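Local coordinates for protein dipeptidase AC. Metallo peptidase. MEROPS family M19 (Rhodobacter sphaeroides, PDB 3LY0) that probably hydrolyses dipeptides as a zinc-dependent metallodipeptidase, and here holds two zinc ions and a phosphinate mimic of L-Ala-D-Ala in its active site, at residues R276-G281 and G309-Q314; N264-F269 and G304-G309. One frame throughout, in Å; residues are numbered along the deposited sequence.

Interaction 1 of 2, residues R276-G281 and G309-Q314; sequences RSAEMG and GATIPQ. With LY0 ((2R)-3-[(R)-[(1R)-1-aminoethyl](hydroxy)phosphoryl]-2-methylpropanoic acid), chain C.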
loop_
_atom_site.group_PDB
_atom_site.type_symbol
_atom_site.label_atom_id
_atom_site.label_comp_id
_atom_site.label_asym_id
_atom_site.label_seq_id
_atom_site.Cartn_x
_atom_site.Cartn_y
_atom_site.Cartn_z
ATOM N N ARG A 276 10.768 -9.485 12.228
ATOM C CA ARG A 276 10.997 -8.174 11.618
ATOM C C ARG A 276 12.387 -7.990 10.977
ATOM O O ARG A 276 12.594 -7.058 10.196
ATOM C CB ARG A 276 10.746 -7.076 12.658
ATOM C CG ARG A 276 10.659 -5.672 12.088
ATOM C CD ARG A 276 10.355 -4.650 13.176
ATOM N NE ARG A 276 11.480 -4.495 14.088
ATOM C CZ ARG A 276 12.389 -3.531 13.990
ATOM N NH1 ARG A 276 12.294 -2.630 13.026
ATOM N NH2 ARG A 276 13.386 -3.465 14.861
ATOM N N SER A 277 13.327 -8.868 11.302
ATOM C CA SER A 277 14.713 -8.714 10.851
ATOM C C SER A 277 14.901 -8.640 9.328
ATOM O O SER A 277 14.377 -9.469 8.580
ATOM C CB SER A 277 15.570 -9.846 11.408
ATOM O OG SER A 277 16.872 -9.806 10.853
ATOM N N ALA A 278 15.674 -7.651 8.886
ATOM C CA ALA A 278 16.021 -7.498 7.478
ATOM C C ALA A 278 17.015 -8.553 6.980
ATOM O O ALA A 278 17.314 -8.600 5.782
ATOM C CB ALA A 278 16.583 -6.098 7.228
ATOM N N GLU A 279 17.537 -9.379 7.891
ATOM C CA GLU A 279 18.536 -10.390 7.537
ATOM C C GLU A 279 17.867 -11.632 6.960
ATOM O O GLU A 279 17.517 -12.575 7.679
ATOM C CB GLU A 279 19.398 -10.751 8.753
ATOM C CG GLU A 279 20.386 -11.884 8.501
ATOM C CD GLU A 279 21.134 -12.300 9.759
ATOM O OE1 GLU A 279 21.578 -13.467 9.829
ATOM O OE2 GLU A 279 21.267 -11.462 10.679
ATOM N N MET A 280 17.686 -11.608 5.644
ATOM C CA MET A 280 16.988 -12.657 4.922
ATOM C C MET A 280 17.449 -12.594 3.476
ATOM O O MET A 280 18.061 -11.616 3.054
ATOM C CB MET A 280 15.474 -12.435 4.983
ATOM C CG MET A 280 15.019 -11.080 4.409
ATOM S SD MET A 280 13.230 -10.748 4.547
ATOM C CE MET A 280 12.574 -11.725 3.210
ATOM N N GLY A 281 17.141 -13.639 2.718
ATOM C CA GLY A 281 17.513 -13.687 1.317
ATOM C C GLY A 281 16.320 -13.514 0.397
ATOM O O GLY A 281 15.250 -13.061 0.819
ATOM N N GLY A 309 7.395 2.696 5.117
ATOM C CA GLY A 309 6.410 2.287 6.107
ATOM C C GLY A 309 6.807 1.085 6.953
ATOM O O GLY A 309 6.189 0.829 7.982
ATOM N N ALA A 310 7.835 0.350 6.538
ATOM C CA ALA A 310 8.221 -0.895 7.201
ATOM C C ALA A 310 9.687 -1.218 6.960
ATOM O O ALA A 310 10.302 -0.694 6.041
ATOM C CB ALA A 310 7.357 -2.034 6.687
ATOM N N THR A 311 10.243 -2.107 7.775
ATOM C CA THR A 311 11.570 -2.648 7.496
ATOM C C THR A 311 11.451 -3.640 6.342
ATOM O O THR A 311 10.548 -4.480 6.341
ATOM C CB THR A 311 12.148 -3.377 8.719
ATOM O OG1 THR A 311 12.249 -2.449 9.806
ATOM C CG2 THR A 311 13.535 -3.936 8.405
ATOM N N ILE A 312 12.364 -3.549 5.375
ATOM C CA ILE A 312 12.314 -4.398 4.181
ATOM C C ILE A 312 13.596 -5.247 4.090
ATOM O O ILE A 312 14.535 -5.021 4.858
ATOM C CB ILE A 312 12.073 -3.541 2.901
ATOM C CG1 ILE A 312 13.287 -2.651 2.597
ATOM C CG2 ILE A 312 10.807 -2.698 3.063
ATOM C CD1 ILE A 312 13.141 -1.785 1.334
ATOM N N PRO A 313 13.637 -6.227 3.172
ATOM C CA PRO A 313 14.797 -7.132 3.124
ATOM C C PRO A 313 16.097 -6.400 2.814
ATOM O O PRO A 313 16.114 -5.466 2.019
ATOM C CB PRO A 313 14.451 -8.094 1.977
ATOM C CG PRO A 313 12.942 -8.001 1.843
ATOM C CD PRO A 313 12.627 -6.575 2.158
ATOM N N GLN A 314 17.188 -6.843 3.435
ATOM C CA GLN A 314 18.486 -6.216 3.219
ATOM C C GLN A 314 18.896 -6.179 1.744
ATOM O O GLN A 314 19.578 -5.249 1.312
ATOM C CB GLN A 314 19.565 -6.912 4.060
ATOM C CG GLN A 314 19.823 -8.364 3.668
ATOM C CD GLN A 314 20.716 -9.100 4.655
ATOM O OE1 GLN A 314 21.205 -8.518 5.623
ATOM N NE2 GLN A 314 20.926 -10.392 4.413
HETATM P P LY0 C . 2.012 0.695 7.099
HETATM C C1 LY0 C . 2.469 2.390 9.271
HETATM N N1 LY0 C . 1.610 3.347 7.151
HETATM C C2 LY0 C . 2.460 2.337 7.759
HETATM C C4 LY0 C . 3.308 -0.536 7.525
HETATM C C5 LY0 C . 2.803 -1.825 8.112
HETATM C C6 LY0 C . 1.650 -2.408 7.342
HETATM C C7 LY0 C . 3.882 -2.815 8.468
HETATM O O31 LY0 C . 1.876 0.884 5.607
HETATM O O32 LY0 C . 0.617 0.281 7.676
HETATM O O61 LY0 C . 0.916 -3.400 7.906
HETATM O O62 LY0 C . 1.333 -1.980 6.219
#
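Neither 276-281 nor 309-314 forms regular helix or strand; they come closest at Ala278 and Pro313, whose CA atoms lie 4.5 Å apart. One backbone hydrogen bond joins them, from Gln314 N to Ala278 O at 2.9 Å, the donor lying in the carbonyl plane on a lone pair. The first loop is shaped by an ST turn, Ser277 OG accepting from Glu279 N, and by an inverse gamma turn centred on Glu279. Ala278 points its methyl at the other loop, CB reaching Ile312 O at 3.3 Å and meeting Thr311 CG2. In Met280, CG takes the crowded position between backbone N and carbonyl carbon (chi1 58°), and a bend at chi3 lays the thioether alongside Pro313, SD 3.9 Å from CG of that ring. An alanine in place of Met280 removes the thioether, which would probably loosen the packing against Pro313, Thr267 and Leu270. Gln314, extended beyond CG, makes a weak bond from NE2 to Met280 O (3.4 Å). The Arg276 side chain crosses Thr311 at about a right angle, NH1 coming within 3.2 Å of Thr311 OG1; NE forms a salt bridge with Asp75 of helix 68-75. The contact joins two loops of a TIM-barrel-clan chain: that between helices 267-270 and 283-296, and that after strand 301-303, where 309-314 begins at the ligand pocket, Ala310 CB lying 4.0 Å from LY0 C7.

Interaction 2 of 2, residues N264-F269 and G304-G309; sequences NFATSF and GSDFDG. With LY0 ((2R)-3-[(R)-[(1R)-1-aminoethyl](hydroxy)phosphoryl]-2-methylpropanoic acid), chain C.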
loop_
_atom_site.group_PDB
_atom_site.type_symbol
_atom_site.label_atom_id
_atom_site.label_comp_id
_atom_site.label_asym_id
_atom_site.label_seq_id
_atom_site.Cartn_x
_atom_site.Cartn_y
_atom_site.Cartn_z
ATOM N N ASN A 264 3.965 -6.905 -0.483
ATOM C CA ASN A 264 4.496 -6.043 0.568
ATOM C C ASN A 264 5.934 -6.464 0.892
ATOM O O ASN A 264 6.196 -7.654 1.108
ATOM C CB ASN A 264 3.589 -6.164 1.796
ATOM C CG ASN A 264 3.861 -5.097 2.828
ATOM O OD1 ASN A 264 4.998 -4.678 3.009
ATOM N ND2 ASN A 264 2.811 -4.645 3.506
ATOM N N PHE A 265 6.866 -5.512 0.885
ATOM C CA PHE A 265 8.268 -5.831 1.163
ATOM C C PHE A 265 8.556 -5.936 2.662
ATOM O O PHE A 265 9.687 -6.224 3.054
ATOM C CB PHE A 265 9.238 -4.794 0.576
ATOM C CG PHE A 265 9.208 -4.669 -0.935
ATOM C CD1 PHE A 265 8.522 -5.581 -1.726
ATOM C CD2 PHE A 265 9.875 -3.621 -1.552
ATOM C CE1 PHE A 265 8.492 -5.433 -3.103
ATOM C CE2 PHE A 265 9.863 -3.476 -2.924
ATOM C CZ PHE A 265 9.169 -4.385 -3.701
ATOM N N ALA A 266 7.557 -5.700 3.503
ATOM C CA ALA A 266 7.770 -5.782 4.945
ATOM C C ALA A 266 8.279 -7.157 5.342
ATOM O O ALA A 266 7.651 -8.170 5.035
ATOM C CB ALA A 266 6.478 -5.471 5.688
ATOM N N THR A 267 9.416 -7.178 6.035
ATOM C CA THR A 267 10.033 -8.415 6.501
ATOM C C THR A 267 9.016 -9.285 7.246
ATOM O O THR A 267 8.946 -10.507 7.037
ATOM C CB THR A 267 11.225 -8.082 7.420
ATOM O OG1 THR A 267 10.799 -7.115 8.388
ATOM C CG2 THR A 267 12.350 -7.464 6.602
ATOM N N SER A 268 8.217 -8.642 8.094
ATOM C CA SER A 268 7.259 -9.340 8.950
ATOM C C SER A 268 6.229 -10.141 8.166
ATOM O O SER A 268 5.667 -11.102 8.683
ATOM C CB SER A 268 6.525 -8.333 9.826
ATOM O OG SER A 268 7.457 -7.566 10.573
ATOM N N PHE A 269 5.980 -9.740 6.920
ATOM C CA PHE A 269 4.909 -10.343 6.137
ATOM C C PHE A 269 5.449 -11.266 5.054
ATOM O O PHE A 269 4.673 -11.909 4.353
ATOM C CB PHE A 269 4.032 -9.257 5.497
ATOM C CG PHE A 269 3.470 -8.263 6.484
ATOM C CD1 PHE A 269 3.290 -8.598 7.823
ATOM C CD2 PHE A 269 3.108 -6.986 6.060
ATOM C CE1 PHE A 269 2.762 -7.675 8.725
ATOM C CE2 PHE A 269 2.583 -6.061 6.949
ATOM C CZ PHE A 269 2.418 -6.401 8.285
ATOM N N GLY A 304 3.796 -3.916 -3.981
ATOM C CA GLY A 304 3.185 -3.036 -2.994
ATOM C C GLY A 304 4.171 -2.796 -1.864
ATOM O O GLY A 304 3.924 -3.197 -0.720
ATOM N N SER A 305 5.262 -2.122 -2.210
ATOM C CA SER A 305 6.504 -2.090 -1.433
ATOM C C SER A 305 6.348 -1.858 0.065
ATOM O O SER A 305 6.991 -2.538 0.872
ATOM C CB SER A 305 7.433 -1.010 -2.004
ATOM O OG SER A 305 6.885 0.289 -1.821
ATOM N N ASP A 306 5.516 -0.883 0.425
ATOM C CA ASP A 306 5.509 -0.340 1.776
ATOM C C ASP A 306 6.818 0.401 2.045
ATOM O O ASP A 306 7.247 0.524 3.192
ATOM C CB ASP A 306 5.285 -1.444 2.819
ATOM C CG ASP A 306 4.292 -1.037 3.905
ATOM O OD1 ASP A 306 3.864 0.144 3.961
ATOM O OD2 ASP A 306 3.929 -1.918 4.709
ATOM N N PHE A 307 7.449 0.914 0.987
ATOM C CA PHE A 307 8.608 1.791 1.172
ATOM C C PHE A 307 8.282 2.909 2.171
ATOM O O PHE A 307 7.220 3.549 2.094
ATOM C CB PHE A 307 9.061 2.438 -0.145
ATOM C CG PHE A 307 9.871 1.542 -1.050
ATOM C CD1 PHE A 307 10.880 0.733 -0.554
ATOM C CD2 PHE A 307 9.644 1.562 -2.428
ATOM C CE1 PHE A 307 11.637 -0.066 -1.415
ATOM C CE2 PHE A 307 10.389 0.766 -3.284
ATOM C CZ PHE A 307 11.380 -0.050 -2.774
ATOM N N ASP A 308 9.214 3.133 3.098
ATOM C CA ASP A 308 9.109 4.138 4.162
ATOM C C ASP A 308 8.023 3.867 5.202
ATOM O O ASP A 308 7.787 4.688 6.089
ATOM C CB ASP A 308 9.037 5.556 3.586
ATOM C CG ASP A 308 10.401 6.068 3.145
ATOM O OD1 ASP A 308 11.385 5.787 3.859
ATOM O OD2 ASP A 308 10.492 6.737 2.095
ATOM N N GLY A 309 7.395 2.696 5.117
ATOM C CA GLY A 309 6.410 2.287 6.107
ATOM C C GLY A 309 6.807 1.085 6.953
ATOM O O GLY A 309 6.189 0.829 7.982
HETATM P P LY0 C . 2.012 0.695 7.099
HETATM C C1 LY0 C . 2.469 2.390 9.271
HETATM N N1 LY0 C . 1.610 3.347 7.151
HETATM C C2 LY0 C . 2.460 2.337 7.759
HETATM C C4 LY0 C . 3.308 -0.536 7.525
HETATM C C5 LY0 C . 2.803 -1.825 8.112
HETATM C C6 LY0 C . 1.650 -2.408 7.342
HETATM C C7 LY0 C . 3.882 -2.815 8.468
HETATM O O31 LY0 C . 1.876 0.884 5.607
HETATM O O32 LY0 C . 0.617 0.281 7.676
HETATM O O61 LY0 C . 0.916 -3.400 7.906
HETATM O O62 LY0 C . 1.333 -1.980 6.219
#
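Asn264 has CG anti to its backbone N (chi1 -167°), which carries its amide to the carboxylate of Asp306, whose own chi1 of -136° is far from a staggered value. The two planes are steeply inclined, and Asn264 ND2 donates to Asp306 OD2 at 3.2 Å, meeting the oxygen from above the carboxylate plane. The same amide nitrogen also donates to His233 O, while Asn264 OD1 closes an Asx turn by accepting from Ala266 N at 2.8 Å. Both ends of the amide are thus engaged, which fixes its rotation. Next along the chain, Phe265 N donates to Ser305 O (3.0 Å) from above the carbonyl plane. Its ring, with CG anti to the carbonyl carbon, is set over Ser305, whose CA makes a CH-pi contact 3.7 Å from the ring centroid, nearly along the normal. The edge of this ring is turned toward the face of Phe307 in a T-shaped pair with planes at 82°. Ser305 OG closes an ST turn by accepting from Phe307 N and is also hydrogen-bonded to Asp11 OD2 and His13 O, so the bend leading into Asp306 is held from several sides. Phe269 presents its ring edge to the inhibitor, CE2 being 3.3 Å from LY0 O61. Asp306 binds zinc in a crystal structure of this protein; here its side chain stays about 4 Å from a zinc ion, beside His13 and Asp15. Asp306 OD1 lies 2.7 Å from the phosphinate oxygen O31 of LY0, consistent with a shared proton. OD2 lies 3.0 Å from O62 of the inhibitor's carboxylate; acidic groups this close would probably raise the proton affinity of one of them, an effect partly offset by the Asn264 donor.

In the fold
Interactions 1 and 2 are neighbours along the same loop after strand 301-303, which gives 304-309 to interaction 2 and 309-314 to interaction 1, with Gly309 common to both. Each has one backbone-to-backbone hydrogen bond, and they differ in their side chains. Interaction 2, fully buried beside the zinc site, combines an amide-carboxylate bond with a T-shaped phenylalanine pair. Interaction 1 lies farther out, partly exposed, with a thioether-proline contact and a weak glutamine bond. Thr267 ties them together: its N probably donates to Thr311 O at 2.9 Å, while its OG1 is probably hydrogen-bonded to Arg276 O. Both touch LY0, interaction 2 through a carboxylate and an aromatic edge, interaction 1 through Gly309 and the Ala310 methyl.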